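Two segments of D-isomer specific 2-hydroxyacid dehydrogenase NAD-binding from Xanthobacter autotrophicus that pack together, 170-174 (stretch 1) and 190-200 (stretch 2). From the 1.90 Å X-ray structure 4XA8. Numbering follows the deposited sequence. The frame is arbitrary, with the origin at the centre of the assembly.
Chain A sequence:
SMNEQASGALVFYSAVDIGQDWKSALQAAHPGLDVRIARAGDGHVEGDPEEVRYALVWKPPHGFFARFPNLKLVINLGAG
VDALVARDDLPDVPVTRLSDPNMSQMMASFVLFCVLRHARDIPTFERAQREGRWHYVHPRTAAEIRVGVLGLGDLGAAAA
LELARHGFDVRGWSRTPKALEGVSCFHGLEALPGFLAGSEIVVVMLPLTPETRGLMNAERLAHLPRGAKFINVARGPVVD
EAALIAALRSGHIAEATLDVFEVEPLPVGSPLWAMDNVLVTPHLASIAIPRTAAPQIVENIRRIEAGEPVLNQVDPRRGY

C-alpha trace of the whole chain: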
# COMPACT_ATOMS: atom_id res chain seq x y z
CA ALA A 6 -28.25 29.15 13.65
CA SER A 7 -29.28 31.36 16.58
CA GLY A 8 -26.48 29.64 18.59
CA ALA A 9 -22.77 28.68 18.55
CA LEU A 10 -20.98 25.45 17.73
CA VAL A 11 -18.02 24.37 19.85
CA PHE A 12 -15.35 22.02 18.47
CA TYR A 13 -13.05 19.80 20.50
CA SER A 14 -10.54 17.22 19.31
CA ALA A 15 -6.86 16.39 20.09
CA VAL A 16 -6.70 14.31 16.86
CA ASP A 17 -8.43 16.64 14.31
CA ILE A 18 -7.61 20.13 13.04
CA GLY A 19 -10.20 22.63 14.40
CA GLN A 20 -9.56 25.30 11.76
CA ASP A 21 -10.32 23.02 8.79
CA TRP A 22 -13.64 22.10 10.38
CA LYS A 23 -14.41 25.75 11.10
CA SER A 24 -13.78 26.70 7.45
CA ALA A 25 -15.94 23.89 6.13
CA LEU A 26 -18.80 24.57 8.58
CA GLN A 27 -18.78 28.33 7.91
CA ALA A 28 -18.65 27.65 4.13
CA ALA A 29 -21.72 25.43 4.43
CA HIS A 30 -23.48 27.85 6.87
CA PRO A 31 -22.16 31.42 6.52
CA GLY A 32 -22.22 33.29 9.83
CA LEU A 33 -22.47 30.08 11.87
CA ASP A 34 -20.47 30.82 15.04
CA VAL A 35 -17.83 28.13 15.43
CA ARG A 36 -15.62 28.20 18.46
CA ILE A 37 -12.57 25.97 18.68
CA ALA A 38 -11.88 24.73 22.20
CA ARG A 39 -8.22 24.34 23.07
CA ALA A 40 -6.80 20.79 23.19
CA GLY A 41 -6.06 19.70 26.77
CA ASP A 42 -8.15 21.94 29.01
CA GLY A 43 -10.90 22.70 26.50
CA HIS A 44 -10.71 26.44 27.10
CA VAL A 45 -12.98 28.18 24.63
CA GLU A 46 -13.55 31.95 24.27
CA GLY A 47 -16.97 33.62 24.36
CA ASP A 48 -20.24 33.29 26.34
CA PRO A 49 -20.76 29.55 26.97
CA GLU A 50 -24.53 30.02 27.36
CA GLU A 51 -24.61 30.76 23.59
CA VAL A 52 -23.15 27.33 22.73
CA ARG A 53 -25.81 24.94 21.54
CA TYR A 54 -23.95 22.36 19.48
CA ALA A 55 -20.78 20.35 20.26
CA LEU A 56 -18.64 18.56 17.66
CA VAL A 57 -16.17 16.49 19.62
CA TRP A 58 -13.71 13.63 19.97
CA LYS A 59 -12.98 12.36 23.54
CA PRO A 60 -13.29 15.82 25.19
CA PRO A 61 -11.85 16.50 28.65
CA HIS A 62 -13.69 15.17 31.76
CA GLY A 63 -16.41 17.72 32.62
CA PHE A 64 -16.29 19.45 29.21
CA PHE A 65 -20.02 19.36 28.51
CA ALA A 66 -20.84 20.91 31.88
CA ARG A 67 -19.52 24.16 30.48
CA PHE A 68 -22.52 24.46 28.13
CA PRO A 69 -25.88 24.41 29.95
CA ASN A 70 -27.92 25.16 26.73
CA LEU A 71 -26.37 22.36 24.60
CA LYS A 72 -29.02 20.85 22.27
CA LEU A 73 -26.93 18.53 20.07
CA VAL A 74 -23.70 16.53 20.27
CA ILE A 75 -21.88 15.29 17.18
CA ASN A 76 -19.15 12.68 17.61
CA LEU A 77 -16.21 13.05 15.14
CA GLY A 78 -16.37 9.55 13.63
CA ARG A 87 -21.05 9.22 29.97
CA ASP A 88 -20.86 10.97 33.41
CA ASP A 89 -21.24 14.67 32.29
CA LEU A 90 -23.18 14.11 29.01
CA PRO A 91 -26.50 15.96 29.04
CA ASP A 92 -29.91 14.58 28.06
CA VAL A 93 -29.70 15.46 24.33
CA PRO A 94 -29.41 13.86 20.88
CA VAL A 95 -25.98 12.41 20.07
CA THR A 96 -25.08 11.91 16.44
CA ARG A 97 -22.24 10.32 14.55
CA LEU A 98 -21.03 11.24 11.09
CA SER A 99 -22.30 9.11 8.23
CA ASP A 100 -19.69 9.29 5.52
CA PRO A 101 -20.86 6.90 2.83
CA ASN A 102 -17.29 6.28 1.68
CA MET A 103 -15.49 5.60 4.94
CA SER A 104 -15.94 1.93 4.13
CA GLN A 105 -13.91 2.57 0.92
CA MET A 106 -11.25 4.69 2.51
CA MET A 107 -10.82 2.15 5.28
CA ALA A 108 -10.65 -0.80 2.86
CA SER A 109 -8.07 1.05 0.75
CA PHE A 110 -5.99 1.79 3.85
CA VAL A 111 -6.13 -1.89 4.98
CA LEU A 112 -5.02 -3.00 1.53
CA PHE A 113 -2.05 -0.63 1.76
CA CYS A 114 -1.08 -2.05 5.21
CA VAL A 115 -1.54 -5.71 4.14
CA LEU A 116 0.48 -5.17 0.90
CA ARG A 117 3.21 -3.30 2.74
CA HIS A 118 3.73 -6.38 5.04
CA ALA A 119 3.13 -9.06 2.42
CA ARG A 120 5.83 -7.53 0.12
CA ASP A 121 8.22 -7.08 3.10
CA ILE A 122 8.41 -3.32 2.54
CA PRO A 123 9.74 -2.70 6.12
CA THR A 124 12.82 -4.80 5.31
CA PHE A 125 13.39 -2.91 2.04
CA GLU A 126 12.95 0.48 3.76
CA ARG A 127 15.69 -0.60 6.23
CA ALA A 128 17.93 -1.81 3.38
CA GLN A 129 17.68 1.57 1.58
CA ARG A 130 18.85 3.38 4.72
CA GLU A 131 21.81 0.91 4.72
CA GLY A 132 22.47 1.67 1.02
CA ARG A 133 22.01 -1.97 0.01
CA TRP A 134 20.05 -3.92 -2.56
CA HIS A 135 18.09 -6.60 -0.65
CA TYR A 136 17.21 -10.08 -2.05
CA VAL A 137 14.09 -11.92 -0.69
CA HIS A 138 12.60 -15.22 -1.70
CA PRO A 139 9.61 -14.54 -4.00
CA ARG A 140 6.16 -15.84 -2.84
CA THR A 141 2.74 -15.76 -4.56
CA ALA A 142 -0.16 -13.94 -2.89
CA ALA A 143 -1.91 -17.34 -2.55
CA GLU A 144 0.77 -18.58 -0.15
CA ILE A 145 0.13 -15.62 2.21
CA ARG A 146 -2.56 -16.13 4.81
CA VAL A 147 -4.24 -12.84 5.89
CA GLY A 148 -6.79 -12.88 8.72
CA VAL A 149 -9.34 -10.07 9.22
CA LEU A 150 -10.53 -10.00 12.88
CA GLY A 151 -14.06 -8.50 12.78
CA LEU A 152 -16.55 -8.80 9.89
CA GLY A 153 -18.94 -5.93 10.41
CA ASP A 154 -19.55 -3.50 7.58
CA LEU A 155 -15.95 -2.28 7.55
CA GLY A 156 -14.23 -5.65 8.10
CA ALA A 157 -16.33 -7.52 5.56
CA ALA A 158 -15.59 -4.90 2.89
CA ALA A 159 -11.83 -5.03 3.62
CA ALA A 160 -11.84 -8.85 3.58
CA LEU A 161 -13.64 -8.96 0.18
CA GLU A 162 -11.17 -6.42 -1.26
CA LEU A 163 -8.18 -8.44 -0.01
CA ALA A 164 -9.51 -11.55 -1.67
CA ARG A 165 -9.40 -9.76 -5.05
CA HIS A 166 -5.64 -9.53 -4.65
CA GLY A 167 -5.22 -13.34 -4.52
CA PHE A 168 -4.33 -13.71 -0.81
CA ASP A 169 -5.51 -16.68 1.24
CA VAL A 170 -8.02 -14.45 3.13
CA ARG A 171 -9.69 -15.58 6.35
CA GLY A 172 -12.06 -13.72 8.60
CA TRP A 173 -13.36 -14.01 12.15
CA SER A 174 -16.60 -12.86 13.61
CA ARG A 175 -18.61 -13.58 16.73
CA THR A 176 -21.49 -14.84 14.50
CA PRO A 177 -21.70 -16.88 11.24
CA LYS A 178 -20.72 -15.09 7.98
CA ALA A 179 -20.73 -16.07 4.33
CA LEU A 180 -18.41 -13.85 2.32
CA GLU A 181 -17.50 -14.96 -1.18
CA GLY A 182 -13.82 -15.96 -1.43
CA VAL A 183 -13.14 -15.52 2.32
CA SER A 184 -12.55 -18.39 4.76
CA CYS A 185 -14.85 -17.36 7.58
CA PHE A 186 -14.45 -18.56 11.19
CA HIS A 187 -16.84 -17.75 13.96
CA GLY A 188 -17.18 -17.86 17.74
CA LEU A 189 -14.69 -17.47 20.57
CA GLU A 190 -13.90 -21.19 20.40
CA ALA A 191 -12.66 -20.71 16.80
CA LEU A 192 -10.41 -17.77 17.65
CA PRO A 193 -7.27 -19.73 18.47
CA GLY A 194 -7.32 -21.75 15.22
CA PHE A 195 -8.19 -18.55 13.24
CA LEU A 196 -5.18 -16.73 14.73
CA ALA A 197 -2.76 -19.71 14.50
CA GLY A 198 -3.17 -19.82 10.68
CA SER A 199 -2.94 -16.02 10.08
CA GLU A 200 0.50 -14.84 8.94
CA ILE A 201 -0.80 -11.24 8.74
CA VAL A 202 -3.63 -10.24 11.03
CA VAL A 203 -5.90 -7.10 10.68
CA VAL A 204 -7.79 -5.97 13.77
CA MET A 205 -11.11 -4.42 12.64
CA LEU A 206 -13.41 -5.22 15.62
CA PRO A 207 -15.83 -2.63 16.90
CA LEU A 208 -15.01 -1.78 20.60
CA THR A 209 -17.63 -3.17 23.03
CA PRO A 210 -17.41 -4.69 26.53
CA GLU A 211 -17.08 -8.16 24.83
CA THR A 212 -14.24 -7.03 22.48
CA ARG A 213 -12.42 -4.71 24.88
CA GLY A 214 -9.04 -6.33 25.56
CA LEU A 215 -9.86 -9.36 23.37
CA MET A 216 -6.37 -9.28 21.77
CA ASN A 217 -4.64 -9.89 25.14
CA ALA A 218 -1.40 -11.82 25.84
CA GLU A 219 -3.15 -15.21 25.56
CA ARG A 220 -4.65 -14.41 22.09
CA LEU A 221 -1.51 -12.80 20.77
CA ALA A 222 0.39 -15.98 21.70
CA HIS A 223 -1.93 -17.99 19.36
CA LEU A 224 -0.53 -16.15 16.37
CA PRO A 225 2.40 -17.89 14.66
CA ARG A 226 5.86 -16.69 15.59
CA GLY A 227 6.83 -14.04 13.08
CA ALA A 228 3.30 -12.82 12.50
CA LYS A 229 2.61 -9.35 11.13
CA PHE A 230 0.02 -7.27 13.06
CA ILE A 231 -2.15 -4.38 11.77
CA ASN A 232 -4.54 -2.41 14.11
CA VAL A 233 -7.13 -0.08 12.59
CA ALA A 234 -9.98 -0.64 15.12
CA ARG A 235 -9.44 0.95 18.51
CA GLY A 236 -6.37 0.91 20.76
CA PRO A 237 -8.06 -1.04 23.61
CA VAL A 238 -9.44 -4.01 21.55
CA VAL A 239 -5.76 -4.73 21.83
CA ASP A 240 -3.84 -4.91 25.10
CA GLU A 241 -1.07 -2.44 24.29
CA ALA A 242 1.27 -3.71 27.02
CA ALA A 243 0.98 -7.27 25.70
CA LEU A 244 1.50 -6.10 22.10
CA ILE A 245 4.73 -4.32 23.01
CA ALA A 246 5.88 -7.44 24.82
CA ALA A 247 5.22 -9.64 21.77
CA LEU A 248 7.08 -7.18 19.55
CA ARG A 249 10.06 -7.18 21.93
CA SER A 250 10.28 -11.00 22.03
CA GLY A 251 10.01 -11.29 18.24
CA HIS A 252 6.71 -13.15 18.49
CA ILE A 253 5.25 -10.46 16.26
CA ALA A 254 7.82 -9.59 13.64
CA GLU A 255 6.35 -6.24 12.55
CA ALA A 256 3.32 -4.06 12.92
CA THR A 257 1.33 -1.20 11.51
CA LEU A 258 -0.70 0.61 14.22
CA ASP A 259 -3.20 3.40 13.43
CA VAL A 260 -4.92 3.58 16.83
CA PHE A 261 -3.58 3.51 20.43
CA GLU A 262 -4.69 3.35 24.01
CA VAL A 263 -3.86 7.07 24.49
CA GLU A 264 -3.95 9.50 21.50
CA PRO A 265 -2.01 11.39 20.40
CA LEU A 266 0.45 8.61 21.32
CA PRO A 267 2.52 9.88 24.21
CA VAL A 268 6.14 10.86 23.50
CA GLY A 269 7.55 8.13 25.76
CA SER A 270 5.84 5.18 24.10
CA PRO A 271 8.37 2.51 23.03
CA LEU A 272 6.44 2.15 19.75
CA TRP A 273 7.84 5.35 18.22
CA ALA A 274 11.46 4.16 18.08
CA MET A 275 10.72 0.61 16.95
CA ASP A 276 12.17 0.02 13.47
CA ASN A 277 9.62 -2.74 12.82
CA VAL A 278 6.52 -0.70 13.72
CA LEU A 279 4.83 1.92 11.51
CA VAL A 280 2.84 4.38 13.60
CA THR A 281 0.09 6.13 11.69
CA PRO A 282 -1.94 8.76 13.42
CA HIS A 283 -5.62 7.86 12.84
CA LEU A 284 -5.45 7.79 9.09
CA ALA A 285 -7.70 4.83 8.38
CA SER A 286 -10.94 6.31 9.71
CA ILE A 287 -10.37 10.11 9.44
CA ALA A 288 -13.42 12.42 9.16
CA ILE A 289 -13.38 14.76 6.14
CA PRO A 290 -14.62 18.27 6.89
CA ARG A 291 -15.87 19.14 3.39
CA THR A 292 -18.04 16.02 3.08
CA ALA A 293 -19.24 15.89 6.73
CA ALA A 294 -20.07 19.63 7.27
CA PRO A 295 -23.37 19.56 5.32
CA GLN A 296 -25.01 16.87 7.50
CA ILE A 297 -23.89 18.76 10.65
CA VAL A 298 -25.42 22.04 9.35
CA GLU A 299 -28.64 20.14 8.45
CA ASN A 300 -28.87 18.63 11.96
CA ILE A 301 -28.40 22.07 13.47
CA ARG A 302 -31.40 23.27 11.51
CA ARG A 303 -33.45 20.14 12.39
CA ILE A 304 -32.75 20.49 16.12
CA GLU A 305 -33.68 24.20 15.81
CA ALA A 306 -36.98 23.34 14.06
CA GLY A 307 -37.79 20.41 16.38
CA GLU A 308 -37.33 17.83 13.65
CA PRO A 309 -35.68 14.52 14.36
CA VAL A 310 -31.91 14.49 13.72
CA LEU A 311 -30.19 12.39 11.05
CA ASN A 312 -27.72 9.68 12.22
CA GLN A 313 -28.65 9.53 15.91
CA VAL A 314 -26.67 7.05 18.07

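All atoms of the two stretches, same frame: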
# COMPACT_ATOMS: atom_id res chain seq x y z
N VAL A 170 -7.37 -15.37 2.18
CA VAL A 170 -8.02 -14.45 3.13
C VAL A 170 -8.97 -15.23 4.05
O VAL A 170 -9.78 -16.03 3.59
CB VAL A 170 -8.74 -13.28 2.43
CG1 VAL A 170 -9.36 -12.30 3.42
CG2 VAL A 170 -7.79 -12.55 1.50
N ARG A 171 -8.79 -15.03 5.36
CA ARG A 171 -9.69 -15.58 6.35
C ARG A 171 -10.32 -14.46 7.12
O ARG A 171 -9.75 -13.39 7.18
CB ARG A 171 -8.97 -16.63 7.25
CG ARG A 171 -7.57 -16.22 7.71
CD ARG A 171 -6.90 -17.15 8.74
NE ARG A 171 -6.78 -18.45 8.18
CZ ARG A 171 -6.66 -19.60 8.80
NH1 ARG A 171 -6.54 -19.75 10.13
NH2 ARG A 171 -6.62 -20.66 8.03
N GLY A 172 -11.47 -14.70 7.73
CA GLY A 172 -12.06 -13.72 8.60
C GLY A 172 -12.61 -14.41 9.85
O GLY A 172 -12.93 -15.62 9.84
N TRP A 173 -12.77 -13.60 10.88
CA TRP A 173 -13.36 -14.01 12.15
C TRP A 173 -14.45 -13.08 12.57
O TRP A 173 -14.32 -11.85 12.49
CB TRP A 173 -12.29 -14.11 13.26
CG TRP A 173 -12.88 -14.65 14.52
CD1 TRP A 173 -12.98 -15.96 14.88
CD2 TRP A 173 -13.52 -13.90 15.57
NE1 TRP A 173 -13.60 -16.08 16.08
CE2 TRP A 173 -13.95 -14.85 16.54
CE3 TRP A 173 -13.76 -12.54 15.79
CZ2 TRP A 173 -14.65 -14.48 17.71
CZ3 TRP A 173 -14.45 -12.15 16.98
CH2 TRP A 173 -14.87 -13.12 17.93
N SER A 174 -15.52 -13.66 13.07
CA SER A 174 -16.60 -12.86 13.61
C SER A 174 -17.21 -13.62 14.76
O SER A 174 -17.02 -14.80 14.90
CB SER A 174 -17.66 -12.63 12.54
OG SER A 174 -18.73 -11.86 13.13
N GLU A 190 -14.56 -19.90 20.45
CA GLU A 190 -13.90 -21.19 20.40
C GLU A 190 -13.02 -21.35 19.15
O GLU A 190 -12.03 -22.10 19.18
CB GLU A 190 -14.99 -22.29 20.43
CG GLU A 190 -14.53 -23.71 20.73
CD GLU A 190 -15.53 -24.53 21.58
OE1 GLU A 190 -15.88 -24.11 22.71
OE2 GLU A 190 -15.94 -25.62 21.16
N ALA A 191 -13.39 -20.67 18.06
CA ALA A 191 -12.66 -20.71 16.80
C ALA A 191 -11.52 -19.69 16.72
O ALA A 191 -10.72 -19.73 15.79
CB ALA A 191 -13.61 -20.51 15.61
N LEU A 192 -11.40 -18.82 17.71
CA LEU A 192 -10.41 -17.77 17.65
C LEU A 192 -8.96 -18.27 17.69
O LEU A 192 -8.14 -17.81 16.90
CB LEU A 192 -10.73 -16.75 18.75
CG LEU A 192 -10.02 -15.44 18.77
CD1 LEU A 192 -10.25 -14.70 17.45
CD2 LEU A 192 -10.52 -14.66 20.01
N PRO A 193 -8.64 -19.24 18.53
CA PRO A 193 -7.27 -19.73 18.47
C PRO A 193 -6.85 -20.32 17.13
O PRO A 193 -5.79 -19.97 16.66
CB PRO A 193 -7.21 -20.79 19.58
CG PRO A 193 -8.21 -20.32 20.56
CD PRO A 193 -9.34 -19.82 19.69
N GLY A 194 -7.68 -21.17 16.52
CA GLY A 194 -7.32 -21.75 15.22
C GLY A 194 -7.28 -20.67 14.12
O GLY A 194 -6.43 -20.71 13.24
N PHE A 195 -8.18 -19.69 14.19
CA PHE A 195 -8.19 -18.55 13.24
C PHE A 195 -6.86 -17.79 13.31
O PHE A 195 -6.24 -17.52 12.26
CB PHE A 195 -9.35 -17.58 13.49
CG PHE A 195 -9.19 -16.21 12.82
CD1 PHE A 195 -9.50 -16.05 11.49
CD2 PHE A 195 -8.75 -15.09 13.53
CE1 PHE A 195 -9.33 -14.82 10.85
CE2 PHE A 195 -8.60 -13.84 12.90
CZ PHE A 195 -8.90 -13.73 11.56
N LEU A 196 -6.44 -17.45 14.53
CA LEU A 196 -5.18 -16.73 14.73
C LEU A 196 -3.95 -17.58 14.35
O LEU A 196 -3.00 -17.06 13.75
CB LEU A 196 -5.04 -16.28 16.18
CG LEU A 196 -6.05 -15.20 16.60
CD1 LEU A 196 -6.08 -15.02 18.12
CD2 LEU A 196 -5.79 -13.89 15.90
N ALA A 197 -3.93 -18.86 14.76
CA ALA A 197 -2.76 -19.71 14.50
C ALA A 197 -2.44 -19.84 13.02
O ALA A 197 -1.28 -20.08 12.65
CB ALA A 197 -2.96 -21.09 15.12
N GLY A 198 -3.44 -19.71 12.15
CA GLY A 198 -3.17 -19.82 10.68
C GLY A 198 -3.05 -18.48 9.95
O GLY A 198 -3.00 -18.44 8.72
N SER A 199 -3.06 -17.37 10.69
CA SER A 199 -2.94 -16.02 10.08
C SER A 199 -1.49 -15.52 10.16
O SER A 199 -1.01 -15.14 11.24
CB SER A 199 -3.84 -15.03 10.81
OG SER A 199 -5.22 -15.36 10.68
N GLU A 200 -0.82 -15.45 9.02
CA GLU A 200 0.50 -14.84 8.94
C GLU A 200 0.47 -13.32 9.11
O GLU A 200 1.37 -12.76 9.72
CB GLU A 200 1.17 -15.16 7.58
CG GLU A 200 2.58 -14.65 7.54
CD GLU A 200 3.32 -14.94 6.24
OE1 GLU A 200 3.01 -15.92 5.52
OE2 GLU A 200 4.23 -14.17 5.94

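Strand 170-174 runs nearly antiparallel to helix 192-197, their axes 9.2 Å apart at closest approach and their directions 154° apart, and the contact buries 388 Å² in total. The CA-to-CB bonds of Arg-171 and Trp-173 both point toward the second stretch, as alternation along a strand allows, while Val-170, at the start of the stretch, is out of reach.

Arg-171 supplies the polar part of the contact. Its side chain (chi1 p, chi2 t, chi3 p) extends to the C-terminal end of the helix, where carbonyls run out of helical amide partners. There Arg-171 NH1 donates a hydrogen bond to Phe-195 O (3.1 Å, 166°), with the acceptor near the guanidinium plane. Phe-195 O also accepts a hydrogen bond from Ser-199 OG (2.9 Å), so the turn after the helix and the arginine share one anchor. Gly-198, the first residue to leave helical phi/psi, lays its CA over one guanidinium face, 3.4 Å from Arg-171 NH1; a CB here would come within 2.4 Å of that nitrogen, so the close approach depends on glycine. The aliphatic part of the arginine is used as well, with Arg-171 CG 3.9 Å from Phe-195 CE1.

Gly-172 has no side chain, and its backbone lies against the phenylalanine ring, Gly-172 C to Phe-195 CE1 measuring 3.5 Å.

Trp-173 makes most of its contact through apolar atoms. Trp-173 CB sits over the face of the Phe-195 ring, 3.5 Å from the ring centroid, and Leu-192 CD1 lies over the indole face, 3.7 Å from the centroid of the five-membered ring of Trp-173. The CA-to-CB bonds of Leu-192 and Phe-195, one helical turn apart, point sideways relative to the strand, but the ends of both side chains come nearer to it. The two aromatic rings meet obliquely, with planes at 45°. Ser-174 makes no contact with the second stretch.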